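PDB 4WOJ: aspartate semialdehyde dehydrogenase from Francisella tularensis subsp. tularensis, which probably catalyses the NADPH-dependent reductive dephosphorylation of L-aspartyl-4-phosphate to L-aspartate semialdehyde in the biosynthesis of lysine, methionine and threonine. Local coordinates for residues 139-143 with 243-247; 145-150 with 328-332; 159-165 with 261-266; 274-280 with 346-352; 281-287 with 339-345. Residues are numbered along the deposited sequence.

Interaction 1 (139-143 with 243-247); sequences SNCTV and EEYKA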
# COMPACT_ATOMS: atom_id res chain seq x y z
N SER B 139 -16.13 15.34 4.75
CA SER B 139 -15.03 14.82 5.57
C SER B 139 -13.89 14.42 4.67
O SER B 139 -14.01 14.48 3.44
CB SER B 139 -15.45 13.63 6.44
OG SER B 139 -15.88 12.53 5.64
N ASN B 140 -12.76 14.10 5.30
CA ASN B 140 -11.59 13.60 4.60
C ASN B 140 -11.96 12.29 3.92
O ASN B 140 -12.77 11.50 4.42
CB ASN B 140 -10.44 13.43 5.57
CG ASN B 140 -9.25 12.69 4.98
OD1 ASN B 140 -9.07 11.50 5.21
ND2 ASN B 140 -8.42 13.40 4.25
N CYS B 141 -11.38 12.08 2.75
CA CYS B 141 -11.72 10.97 1.88
C CYS B 141 -11.52 9.59 2.56
O CYS B 141 -12.31 8.68 2.36
CB CYS B 141 -10.93 11.08 0.56
SG CYS B 141 -9.24 11.74 0.70
N THR B 142 -10.46 9.46 3.34
CA THR B 142 -10.18 8.21 4.03
C THR B 142 -11.31 7.85 5.00
O THR B 142 -11.74 6.70 5.10
CB THR B 142 -8.82 8.29 4.76
OG1 THR B 142 -7.78 8.27 3.77
CG2 THR B 142 -8.61 7.08 5.70
N VAL B 143 -11.83 8.86 5.69
CA VAL B 143 -12.91 8.64 6.64
C VAL B 143 -14.21 8.28 5.90
O VAL B 143 -14.99 7.43 6.32
CB VAL B 143 -13.15 9.90 7.49
CG1 VAL B 143 -13.85 9.52 8.78
CG2 VAL B 143 -11.83 10.56 7.82
N GLU B 243 -3.14 14.08 8.04
CA GLU B 243 -3.98 13.10 7.33
C GLU B 243 -4.50 12.00 8.20
O GLU B 243 -5.67 11.60 8.08
CB GLU B 243 -3.19 12.47 6.18
CG GLU B 243 -4.04 11.68 5.18
CD GLU B 243 -5.01 12.55 4.40
OE1 GLU B 243 -4.93 13.80 4.52
OE2 GLU B 243 -5.84 11.99 3.65
N GLU B 244 -3.63 11.52 9.09
CA GLU B 244 -3.89 10.39 10.02
C GLU B 244 -4.71 10.78 11.27
O GLU B 244 -5.60 10.06 11.68
CB GLU B 244 -2.55 9.78 10.45
CG GLU B 244 -1.76 9.18 9.30
CD GLU B 244 -0.26 9.02 9.56
OE1 GLU B 244 0.26 9.50 10.60
OE2 GLU B 244 0.40 8.40 8.72
N TYR B 245 -4.39 11.93 11.86
CA TYR B 245 -5.18 12.45 12.98
C TYR B 245 -6.65 12.75 12.55
O TYR B 245 -7.56 12.66 13.36
CB TYR B 245 -4.47 13.71 13.57
CG TYR B 245 -5.42 14.72 14.19
CD1 TYR B 245 -5.69 14.71 15.56
CD2 TYR B 245 -6.07 15.66 13.39
CE1 TYR B 245 -6.58 15.64 16.09
CE2 TYR B 245 -6.96 16.59 13.91
CZ TYR B 245 -7.21 16.58 15.26
OH TYR B 245 -8.10 17.52 15.74
N LYS B 246 -6.86 13.19 11.31
CA LYS B 246 -8.21 13.47 10.80
C LYS B 246 -9.14 12.28 10.97
O LYS B 246 -10.33 12.44 11.21
CB LYS B 246 -8.23 13.75 9.29
CG LYS B 246 -7.66 15.09 8.89
CD LYS B 246 -7.87 15.38 7.40
CE LYS B 246 -7.13 16.64 6.95
NZ LYS B 246 -5.76 16.34 6.40
N ALA B 247 -8.60 11.09 10.76
CA ALA B 247 -9.43 9.92 10.81
C ALA B 247 -10.28 9.84 12.09
O ALA B 247 -11.50 9.86 12.01
CB ALA B 247 -8.62 8.65 10.61
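N140 directs its side chain at helix 242-255 with chi1 t. Its two amide ends do different work. ND2 donates a hydrogen bond to E243 OE2 at 3.0 Å. OD1 accepts from T142 N at 3.1 Å, so N140 is the N-cap of helix 141-149. The CA-to-CB bond of E243 points sideways; chi1 t and chi2 p bring OE2 to N140. K246 starts with chi1 m and then runs extended through chi2 and chi3. N140 CB packs on its CD at 3.7 Å, while K246 NZ forms a salt bridge with E243 OE1 at 3.3 Å. V143, chi1 t, lays CG2 on A247 CA at 3.9 Å. Nearby, E244 of the same helix forms salt bridges with R333 and K335 of the second subunit. C141, the predicted acyl-thioester nucleophile, sits at the start of the capped helix. The carboxylate of E243 thus has an amide and an ammonium partner within a buried contact, and the cap that N140 provides is tied to the neighbouring helix beside the probable catalytic cysteine.

Interaction 2 (145-150 with 328-332); sequences LMSLAI and DIAIG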
# COMPACT_ATOMS: atom_id res chain seq x y z
N LEU B 145 -14.59 6.94 3.02
CA LEU B 145 -14.54 5.68 2.32
C LEU B 145 -14.53 4.51 3.25
O LEU B 145 -15.00 3.46 2.92
CB LEU B 145 -13.30 5.66 1.41
CG LEU B 145 -13.51 6.62 0.23
CD1 LEU B 145 -12.27 6.76 -0.63
CD2 LEU B 145 -14.67 6.14 -0.59
N MET B 146 -13.95 4.69 4.43
CA MET B 146 -13.87 3.63 5.41
C MET B 146 -15.23 3.43 6.05
O MET B 146 -15.73 2.31 6.16
CB MET B 146 -12.90 4.04 6.47
CG MET B 146 -12.77 3.03 7.56
SD MET B 146 -11.99 3.85 8.94
CE MET B 146 -13.45 3.96 9.96
N SER B 147 -15.81 4.53 6.47
CA SER B 147 -17.03 4.50 7.23
C SER B 147 -18.12 3.87 6.42
O SER B 147 -18.90 3.07 6.94
CB SER B 147 -17.45 5.93 7.60
OG SER B 147 -16.42 6.57 8.34
N LEU B 148 -18.20 4.23 5.13
CA LEU B 148 -19.14 3.59 4.20
C LEU B 148 -18.91 2.08 4.04
O LEU B 148 -19.86 1.32 3.92
CB LEU B 148 -19.11 4.26 2.79
CG LEU B 148 -19.66 5.69 2.71
CD1 LEU B 148 -19.17 6.39 1.43
CD2 LEU B 148 -21.17 5.68 2.75
N ALA B 149 -17.67 1.66 4.00
CA ALA B 149 -17.38 0.25 3.78
C ALA B 149 -17.84 -0.61 4.99
O ALA B 149 -18.47 -1.65 4.82
CB ALA B 149 -15.91 0.05 3.54
N ILE B 150 -17.54 -0.16 6.19
CA ILE B 150 -17.96 -0.90 7.39
C ILE B 150 -19.15 -0.22 8.10
O ILE B 150 -19.36 -0.39 9.31
CB ILE B 150 -16.79 -1.09 8.36
CG1 ILE B 150 -16.13 0.24 8.70
CG2 ILE B 150 -15.77 -2.02 7.73
CD1 ILE B 150 -15.12 0.15 9.83
N ASP B 328 -19.11 2.32 -6.41
CA ASP B 328 -18.99 1.12 -5.60
C ASP B 328 -17.94 1.37 -4.49
O ASP B 328 -16.87 1.96 -4.70
CB ASP B 328 -18.60 -0.13 -6.42
CG ASP B 328 -19.49 -0.38 -7.67
OD1 ASP B 328 -20.69 -0.13 -7.70
OD2 ASP B 328 -18.96 -0.92 -8.66
N ILE B 329 -18.30 0.93 -3.29
CA ILE B 329 -17.38 0.82 -2.17
C ILE B 329 -17.06 -0.67 -2.14
O ILE B 329 -17.80 -1.48 -1.56
CB ILE B 329 -18.10 1.28 -0.85
CG1 ILE B 329 -18.57 2.72 -1.00
CG2 ILE B 329 -17.20 1.17 0.37
CD1 ILE B 329 -17.45 3.68 -1.37
N ALA B 330 -15.99 -1.07 -2.80
CA ALA B 330 -15.65 -2.49 -2.80
C ALA B 330 -14.94 -2.87 -1.47
O ALA B 330 -14.20 -2.09 -0.88
CB ALA B 330 -14.81 -2.84 -4.00
N ILE B 331 -15.22 -4.06 -0.99
CA ILE B 331 -14.65 -4.51 0.27
C ILE B 331 -14.56 -6.00 0.30
O ILE B 331 -15.53 -6.69 0.03
CB ILE B 331 -15.48 -4.03 1.45
CG1 ILE B 331 -15.01 -4.74 2.75
CG2 ILE B 331 -16.94 -4.23 1.18
CD1 ILE B 331 -15.55 -4.09 3.98
N GLY B 332 -13.38 -6.49 0.56
CA GLY B 332 -13.12 -7.92 0.42
C GLY B 332 -12.01 -8.40 1.31
O GLY B 332 -11.59 -7.71 2.18
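The contact is apolar, with no hydrogen bond between the two segments. Helix 145-149 lies across strand 329-332 at a closest axis distance of 8.7 Å and an angle of 66°. The backbones come nearest at A149 and I329, whose CA atoms are 6.0 Å apart.

Side-chain packing centres on I329, which points toward the helix. Its CD1 meets L145 CD2 at 3.8 Å, and its CG1 meets L148 CB at 4.1 Å. Its CG2 rests 3.6 Å from A149 CB. I331, two residues on, faces the same way. Its CD1 lies 4.2 Å from A149 CB and 4.3 Å from I150 CG2. A330 points away between them, as the alternation of a strand requires.

Contacts with the helix backbone add to this. I329 CG2 is 3.5 Å from A149 CA, and I331 CD1 is 3.9 Å from A149 O. The small A149 side chain lets the isoleucines come this near the helix.

W355 of helix 354-369 also touches L145, L148 and I329. L145 further touches H276, the predicted proton acceptor.

Helix 141-149 begins with the probable nucleophile C141 and here packs on the mixed sheet of the dimerisation domain. This is the helix-on-sheet layering of an alpha+beta domain.

Interaction 3 (159-165 with 261-266); sequences VEWVNSS and IPVDGI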
# COMPACT_ATOMS: atom_id res chain seq x y z
N VAL B 159 -18.16 -1.62 16.56
CA VAL B 159 -16.72 -1.45 16.34
C VAL B 159 -16.11 -0.74 17.54
O VAL B 159 -16.53 0.37 17.88
CB VAL B 159 -16.47 -0.59 15.08
CG1 VAL B 159 -14.99 -0.27 14.94
CG2 VAL B 159 -17.02 -1.27 13.86
N GLU B 160 -15.10 -1.39 18.14
CA GLU B 160 -14.35 -0.90 19.31
C GLU B 160 -13.19 -0.01 18.85
O GLU B 160 -13.00 1.06 19.40
CB GLU B 160 -13.80 -2.05 20.15
CG GLU B 160 -13.35 -1.63 21.56
CD GLU B 160 -13.00 -2.80 22.47
OE1 GLU B 160 -13.84 -3.71 22.69
OE2 GLU B 160 -11.88 -2.82 23.00
N TRP B 161 -12.40 -0.49 17.87
CA TRP B 161 -11.46 0.35 17.12
C TRP B 161 -11.11 -0.15 15.71
O TRP B 161 -11.41 -1.26 15.37
CB TRP B 161 -10.17 0.63 17.88
CG TRP B 161 -9.35 -0.52 18.35
CD1 TRP B 161 -9.13 -0.86 19.66
CD2 TRP B 161 -8.54 -1.42 17.55
NE1 TRP B 161 -8.28 -1.91 19.72
CE2 TRP B 161 -7.90 -2.29 18.46
CE3 TRP B 161 -8.32 -1.60 16.18
CZ2 TRP B 161 -7.05 -3.32 18.05
CZ3 TRP B 161 -7.48 -2.63 15.76
CH2 TRP B 161 -6.86 -3.48 16.69
N VAL B 162 -10.43 0.71 14.94
CA VAL B 162 -9.98 0.42 13.57
C VAL B 162 -8.53 0.82 13.28
O VAL B 162 -8.19 1.99 13.36
CB VAL B 162 -10.82 1.22 12.54
CG1 VAL B 162 -10.48 0.79 11.14
CG2 VAL B 162 -12.32 1.08 12.82
N ASN B 163 -7.69 -0.15 12.93
CA ASN B 163 -6.42 0.17 12.30
C ASN B 163 -6.64 0.24 10.80
O ASN B 163 -7.17 -0.74 10.24
CB ASN B 163 -5.40 -0.89 12.58
CG ASN B 163 -4.01 -0.46 12.14
OD1 ASN B 163 -3.33 0.25 12.87
ND2 ASN B 163 -3.57 -0.93 10.98
N SER B 164 -6.27 1.36 10.17
CA SER B 164 -6.24 1.46 8.72
C SER B 164 -4.84 1.78 8.18
O SER B 164 -4.17 2.69 8.65
CB SER B 164 -7.21 2.52 8.22
OG SER B 164 -6.99 2.81 6.82
N SER B 165 -4.41 1.01 7.20
CA SER B 165 -3.20 1.30 6.40
C SER B 165 -3.67 1.64 4.98
O SER B 165 -4.27 0.83 4.33
CB SER B 165 -2.26 0.10 6.34
OG SER B 165 -1.82 -0.32 7.63
N ILE B 261 -14.39 5.95 19.39
CA ILE B 261 -13.84 4.83 18.67
C ILE B 261 -12.49 5.30 18.14
O ILE B 261 -12.43 6.16 17.23
CB ILE B 261 -14.76 4.44 17.51
CG1 ILE B 261 -16.07 3.90 18.06
CG2 ILE B 261 -14.10 3.44 16.55
CD1 ILE B 261 -17.17 4.04 17.03
N PRO B 262 -11.39 4.77 18.69
CA PRO B 262 -10.11 5.15 18.14
C PRO B 262 -9.96 4.69 16.68
O PRO B 262 -10.41 3.61 16.31
CB PRO B 262 -9.12 4.43 19.05
CG PRO B 262 -9.86 4.06 20.28
CD PRO B 262 -11.26 3.87 19.84
N VAL B 263 -9.33 5.53 15.87
CA VAL B 263 -8.91 5.17 14.48
C VAL B 263 -7.45 5.55 14.38
O VAL B 263 -7.04 6.63 14.76
CB VAL B 263 -9.76 5.84 13.38
CG1 VAL B 263 -9.29 5.45 11.97
CG2 VAL B 263 -11.23 5.46 13.52
N ASP B 264 -6.64 4.63 13.93
CA ASP B 264 -5.22 4.94 13.80
C ASP B 264 -4.66 4.06 12.70
O ASP B 264 -5.32 3.18 12.20
CB ASP B 264 -4.49 4.71 15.14
CG ASP B 264 -3.34 5.72 15.37
OD1 ASP B 264 -2.79 6.26 14.36
OD2 ASP B 264 -3.01 6.00 16.58
N GLY B 265 -3.42 4.36 12.35
CA GLY B 265 -2.66 3.61 11.40
C GLY B 265 -1.77 4.58 10.64
O GLY B 265 -1.40 5.65 11.15
N ILE B 266 -1.42 4.20 9.41
CA ILE B 266 -0.61 5.03 8.59
C ILE B 266 -1.23 5.32 7.23
O ILE B 266 -1.81 4.44 6.58
CB ILE B 266 0.73 4.37 8.38
CG1 ILE B 266 1.75 5.42 7.89
CG2 ILE B 266 0.58 3.20 7.40
CD1 ILE B 266 3.04 4.84 7.38
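The apolar centre is the face that carries V162 and V263. V162 CB meets V263 CG2 at 4.4 Å, and A247 and L251 of helix 242-255 cover V263. V159 CG1 and I261 CG2 extend this patch at 4.1 Å. W161 CB packs on P262 CD at 3.9 Å.

Outward from these side chains lies the backbone ladder. The strands run parallel, with V162 paired to V263 and N163 to D264. V162 N donates to P262 O at 3.2 Å, and D264 N to V162 O at 3.1 Å. S164 N donates to D264 O at 2.9 Å. The next bond, I266 N to S164 O at 3.2 Å, is weak. G265 has phi 146° and psi -153°, where a CB would clash with S164 O.

At the polar edge, D264 OD1 accepts from G265 N at 2.8 Å. D264 OD2 accepts from L338 N of the second subunit. N163 OD1 bonds to T281 OG1 of that subunit. S164, on the other side, bonds through OG to same-chain Q278. The face with V162 and V263 is thus largely apolar and packs on helix 242-255. The face with N163 and D264 brings polar groups, alongside I266, to the second subunit.

Interaction 4 (274-280 with 346-352); sequences RSHSQAL and CFTVGDQ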
# COMPACT_ATOMS: atom_id res chain seq x y z
N ARG B 274 -7.09 7.49 -8.93
CA ARG B 274 -8.26 8.08 -8.26
C ARG B 274 -8.99 7.23 -7.24
O ARG B 274 -9.93 7.71 -6.62
CB ARG B 274 -9.28 8.64 -9.25
CG ARG B 274 -9.50 7.83 -10.51
CD ARG B 274 -10.63 8.41 -11.34
NE ARG B 274 -11.86 8.68 -10.61
CZ ARG B 274 -12.89 9.38 -11.09
NH1 ARG B 274 -12.83 9.89 -12.34
NH2 ARG B 274 -13.99 9.57 -10.35
N SER B 275 -8.51 6.03 -6.98
CA SER B 275 -9.12 5.21 -6.00
C SER B 275 -8.25 4.98 -4.75
O SER B 275 -7.07 4.65 -4.88
CB SER B 275 -9.50 3.89 -6.62
OG SER B 275 -10.75 4.03 -7.25
N HIS B 276 -8.81 5.23 -3.56
CA HIS B 276 -8.09 4.96 -2.31
C HIS B 276 -8.37 3.57 -1.88
O HIS B 276 -9.52 3.17 -1.90
CB HIS B 276 -8.46 5.91 -1.19
CG HIS B 276 -7.95 7.31 -1.41
ND1 HIS B 276 -7.08 7.63 -2.42
CD2 HIS B 276 -8.19 8.46 -0.74
CE1 HIS B 276 -6.81 8.92 -2.37
NE2 HIS B 276 -7.48 9.45 -1.37
N SER B 277 -7.32 2.84 -1.55
CA SER B 277 -7.46 1.54 -1.01
C SER B 277 -7.04 1.55 0.47
O SER B 277 -6.29 2.41 0.93
CB SER B 277 -6.68 0.50 -1.78
OG SER B 277 -6.88 0.64 -3.16
N GLN B 278 -7.54 0.58 1.20
CA GLN B 278 -7.36 0.52 2.65
C GLN B 278 -7.45 -0.90 3.13
O GLN B 278 -8.46 -1.55 2.91
CB GLN B 278 -8.48 1.31 3.37
CG GLN B 278 -8.28 2.80 3.38
CD GLN B 278 -9.32 3.58 4.13
OE1 GLN B 278 -10.30 4.01 3.59
NE2 GLN B 278 -9.03 3.86 5.40
N ALA B 279 -6.41 -1.35 3.82
CA ALA B 279 -6.42 -2.53 4.64
C ALA B 279 -6.86 -2.21 6.08
O ALA B 279 -6.24 -1.45 6.79
CB ALA B 279 -5.05 -3.16 4.64
N LEU B 280 -7.95 -2.82 6.51
CA LEU B 280 -8.55 -2.52 7.76
C LEU B 280 -8.35 -3.68 8.67
O LEU B 280 -8.47 -4.82 8.26
CB LEU B 280 -10.02 -2.23 7.60
CG LEU B 280 -10.39 -1.05 6.71
CD1 LEU B 280 -11.87 -0.81 6.88
CD2 LEU B 280 -9.64 0.23 7.01
N CYS B 346 -10.11 -6.91 6.59
CA CYS B 346 -10.69 -6.77 5.29
C CYS B 346 -9.89 -5.73 4.58
O CYS B 346 -9.04 -5.13 5.18
CB CYS B 346 -12.16 -6.36 5.33
SG CYS B 346 -12.52 -4.84 6.22
N PHE B 347 -10.14 -5.60 3.27
CA PHE B 347 -9.49 -4.63 2.37
C PHE B 347 -10.58 -3.98 1.56
O PHE B 347 -11.41 -4.66 1.01
CB PHE B 347 -8.52 -5.34 1.41
CG PHE B 347 -7.58 -4.42 0.67
CD1 PHE B 347 -6.43 -3.97 1.25
CD2 PHE B 347 -7.83 -4.06 -0.67
CE1 PHE B 347 -5.56 -3.15 0.56
CE2 PHE B 347 -6.97 -3.24 -1.37
CZ PHE B 347 -5.82 -2.78 -0.75
N THR B 348 -10.56 -2.66 1.44
CA THR B 348 -11.57 -1.93 0.71
C THR B 348 -10.98 -0.94 -0.25
O THR B 348 -9.85 -0.50 -0.10
CB THR B 348 -12.58 -1.18 1.65
OG1 THR B 348 -13.49 -0.42 0.84
CG2 THR B 348 -11.89 -0.28 2.63
N VAL B 349 -11.76 -0.62 -1.26
CA VAL B 349 -11.36 0.30 -2.30
C VAL B 349 -12.57 1.14 -2.70
O VAL B 349 -13.66 0.60 -2.90
CB VAL B 349 -10.91 -0.44 -3.56
CG1 VAL B 349 -10.42 0.55 -4.63
CG2 VAL B 349 -9.82 -1.45 -3.24
N GLY B 350 -12.36 2.45 -2.82
CA GLY B 350 -13.38 3.37 -3.36
C GLY B 350 -12.79 4.59 -4.00
O GLY B 350 -11.60 4.86 -3.86
N ASP B 351 -13.62 5.32 -4.73
CA ASP B 351 -13.17 6.39 -5.61
C ASP B 351 -13.02 7.70 -4.87
O ASP B 351 -13.99 8.21 -4.32
CB ASP B 351 -14.17 6.61 -6.73
CG ASP B 351 -13.67 7.61 -7.76
OD1 ASP B 351 -13.81 8.83 -7.56
OD2 ASP B 351 -13.06 7.14 -8.74
N GLN B 352 -11.83 8.26 -4.88
CA GLN B 352 -11.54 9.44 -4.10
C GLN B 352 -12.39 10.62 -4.46
O GLN B 352 -12.83 11.37 -3.58
CB GLN B 352 -10.06 9.82 -4.23
CG GLN B 352 -9.62 10.95 -3.34
CD GLN B 352 -9.59 12.28 -4.04
OE1 GLN B 352 -9.05 12.40 -5.14
NE2 GLN B 352 -10.14 13.32 -3.39
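R274 and D351 form a two-pronged salt bridge. NE of R274 donates to OD2 of D351 at 2.7 Å, and NH2 of R274 to OD1 of D351 at 2.9 Å. Beside it, Q352 N donates to R274 O at 2.6 Å. Three hydrogen-bonded pairs follow along the antiparallel strands: H276 with G350, Q278 with T348 and L280 with C346. Within them, H276 N to G350 O is 2.8 Å, T348 N to Q278 O 2.8 Å and L280 N to C346 O 2.9 Å.

Packing surrounds this ladder. A279 CB touches F347 CD1 at 3.7 Å, and S277 CB lies 3.5 Å from F347 CZ. L280 CB meets C346 SG at 3.9 Å. Q352 CB sits over the face of the H276 ring, 3.9 Å from its centroid, in a CH-pi contact.

H276, the predicted proton acceptor, touches the predicted nucleophile C141. The ladder is thus an antiparallel pair inside the mixed sheet, with one strand presenting the probable active-site histidine.

Interaction 5 (281-287 with 339-345); sequences TVKLRQK and LADDIFH
Strands 281-284 and 343-345 are extended and antiparallel, with axes 4.7 Å apart at closest and 153° between directions. T281 faces H345 in a non-hydrogen-bonded pair, CA to CA 4.6 Å. H345 ND1 donates to T281 OG1 at 3.2 Å, and H345 NE2 bonds to S337 OG. T281 OG1 also bonds to N163 of the second subunit. T281 CG2 touches I343 CG2 at 3.4 Å.

V282 and F344 form a hydrogen-bonded pair, CA to CA 5.5 Å. V282 N to F344 O and F344 N to V282 O are both 2.9 Å. F344, chi1 p, sets CE1 3.6 Å from V282 CB.

K283 and I343 form a non-hydrogen-bonded pair, CA to CA 4.3 Å. K283 is extended to chi3, with chi4 p. K283 NZ makes a salt bridge with D342 OD1 at 3.2 Å; D342 has chi1 p. These are adjacent strands of the dimerisation domain's mixed sheet; a type I beta turn, A340 to I343, leads into the second. D341 (phi/psi -60/-20) and D342 (-103/6) centre it; I343 N donates to A340 O at 3.2 Å.

L284 N donates to D342 O at 2.9 Å. L284 CD2 meets the F344 ring edge, 4.1 Å from CE1. A water bridges L284 O at 2.9 Å and D342 OD2 at 2.6 Å.

K287, chi1 m, places NZ 2.9 Å from D341 OD2 in a salt bridge of less certain geometry.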
# COMPACT_ATOMS: atom_id res chain seq x y z
N THR B 281 -8.01 -3.37 9.91
CA THR B 281 -8.01 -4.36 10.98
C THR B 281 -8.92 -3.80 12.05
O THR B 281 -8.66 -2.75 12.62
CB THR B 281 -6.60 -4.62 11.49
OG1 THR B 281 -5.77 -5.04 10.38
CG2 THR B 281 -6.59 -5.71 12.54
N VAL B 282 -10.04 -4.47 12.25
CA VAL B 282 -11.13 -3.92 13.04
C VAL B 282 -11.35 -4.79 14.26
O VAL B 282 -11.52 -6.02 14.11
CB VAL B 282 -12.44 -3.87 12.27
CG1 VAL B 282 -13.49 -3.15 13.07
CG2 VAL B 282 -12.26 -3.15 10.92
N LYS B 283 -11.32 -4.17 15.45
CA LYS B 283 -11.63 -4.88 16.69
C LYS B 283 -13.08 -4.62 17.00
O LYS B 283 -13.52 -3.48 17.00
CB LYS B 283 -10.77 -4.40 17.84
CG LYS B 283 -11.02 -5.16 19.12
CD LYS B 283 -10.16 -4.63 20.25
CE LYS B 283 -10.06 -5.63 21.38
NZ LYS B 283 -9.11 -6.72 21.03
N LEU B 284 -13.83 -5.69 17.23
CA LEU B 284 -15.26 -5.60 17.52
C LEU B 284 -15.57 -5.51 19.00
O LEU B 284 -14.75 -5.86 19.83
CB LEU B 284 -15.99 -6.81 16.90
CG LEU B 284 -15.99 -6.87 15.35
CD1 LEU B 284 -16.63 -8.15 14.89
CD2 LEU B 284 -16.71 -5.69 14.72
N ARG B 285 -16.76 -5.05 19.35
CA ARG B 285 -17.17 -5.05 20.76
C ARG B 285 -17.65 -6.43 21.21
O ARG B 285 -17.74 -6.69 22.39
CB ARG B 285 -18.28 -4.05 21.02
CG ARG B 285 -17.91 -2.61 20.75
CD ARG B 285 -18.87 -1.67 21.45
NE ARG B 285 -18.89 -0.35 20.82
CZ ARG B 285 -17.94 0.57 20.97
NH1 ARG B 285 -16.86 0.32 21.72
NH2 ARG B 285 -18.07 1.74 20.37
N GLN B 286 -17.99 -7.28 20.25
CA GLN B 286 -18.52 -8.61 20.49
C GLN B 286 -17.91 -9.54 19.48
O GLN B 286 -17.68 -9.15 18.34
CB GLN B 286 -20.00 -8.65 20.16
CG GLN B 286 -20.96 -8.10 21.20
CD GLN B 286 -22.29 -7.71 20.58
OE1 GLN B 286 -22.71 -8.28 19.57
NE2 GLN B 286 -22.95 -6.72 21.18
N LYS B 287 -17.69 -10.79 19.87
CA LYS B 287 -17.24 -11.79 18.93
C LYS B 287 -18.38 -12.17 17.99
O LYS B 287 -19.50 -12.38 18.40
CB LYS B 287 -16.65 -13.00 19.65
CG LYS B 287 -15.32 -12.63 20.32
CD LYS B 287 -15.33 -12.62 21.84
CE LYS B 287 -14.14 -11.81 22.36
NZ LYS B 287 -13.68 -12.14 23.74
N LEU B 339 -4.98 -12.52 15.67
CA LEU B 339 -4.56 -11.59 16.70
C LEU B 339 -5.43 -11.70 17.91
O LEU B 339 -4.95 -11.64 19.02
CB LEU B 339 -4.64 -10.15 16.18
CG LEU B 339 -3.82 -9.85 14.94
CD1 LEU B 339 -4.01 -8.39 14.50
CD2 LEU B 339 -2.38 -10.21 15.21
N ALA B 340 -6.73 -11.82 17.68
CA ALA B 340 -7.70 -11.92 18.75
C ALA B 340 -9.00 -12.47 18.20
O ALA B 340 -9.33 -12.28 17.05
CB ALA B 340 -7.93 -10.57 19.38
N ASP B 341 -9.75 -13.17 19.05
CA ASP B 341 -11.05 -13.74 18.65
C ASP B 341 -12.06 -12.68 18.20
O ASP B 341 -13.03 -13.02 17.54
CB ASP B 341 -11.64 -14.62 19.78
CG ASP B 341 -11.69 -13.90 21.13
OD1 ASP B 341 -10.81 -13.05 21.40
OD2 ASP B 341 -12.62 -14.19 21.93
N ASP B 342 -11.85 -11.42 18.59
CA ASP B 342 -12.76 -10.32 18.21
C ASP B 342 -12.26 -9.40 17.07
O ASP B 342 -12.88 -8.40 16.76
CB ASP B 342 -13.15 -9.50 19.44
CG ASP B 342 -11.97 -9.03 20.27
OD1 ASP B 342 -10.84 -9.13 19.78
OD2 ASP B 342 -12.18 -8.54 21.42
N ILE B 343 -11.14 -9.72 16.44
CA ILE B 343 -10.58 -8.86 15.41
C ILE B 343 -10.83 -9.50 14.08
O ILE B 343 -10.67 -10.68 13.94
CB ILE B 343 -9.07 -8.61 15.62
CG1 ILE B 343 -8.87 -7.83 16.93
CG2 ILE B 343 -8.47 -7.89 14.41
CD1 ILE B 343 -7.42 -7.65 17.32
N PHE B 344 -11.28 -8.73 13.11
CA PHE B 344 -11.28 -9.22 11.70
C PHE B 344 -10.50 -8.29 10.80
O PHE B 344 -10.22 -7.16 11.15
CB PHE B 344 -12.69 -9.44 11.15
CG PHE B 344 -13.38 -8.19 10.67
CD1 PHE B 344 -14.12 -7.41 11.55
CD2 PHE B 344 -13.40 -7.86 9.31
CE1 PHE B 344 -14.78 -6.28 11.12
CE2 PHE B 344 -14.05 -6.73 8.89
CZ PHE B 344 -14.74 -5.92 9.79
N HIS B 345 -10.12 -8.82 9.66
CA HIS B 345 -9.43 -8.06 8.60
C HIS B 345 -10.28 -7.99 7.35
O HIS B 345 -11.04 -8.91 7.06
CB HIS B 345 -8.14 -8.75 8.20
CG HIS B 345 -7.25 -9.09 9.35
ND1 HIS B 345 -6.38 -8.18 9.91
CD2 HIS B 345 -7.10 -10.24 10.05
CE1 HIS B 345 -5.72 -8.76 10.89
NE2 HIS B 345 -6.13 -10.01 10.99
O HOH W 1 -13.68 -6.64 22.40

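Interactions 3, 4 and 5 build one mixed sheet, whose strands 263-266, 159-167, 275-284 and 343-351 are successive neighbours. Interactions 4 and 5 share strands 275-284 and 343-351, with centres about 20 Å apart; in sequence, the segments of 5 fall between those of 4. Interaction 3 precedes both. Interactions 1 and 2 share helix 141-149. Interaction 1 joins its start to helix 242-255, and interaction 2 packs its end on strand 329-336, next to strand 343-351. Interactions 1 and 4 touch where C141 meets H276, bringing the two predicted catalytic residues together from helix and sheet. Interactions 1, 3, 4 and 5 touch the second subunit, so the sheet serves the dimer as well.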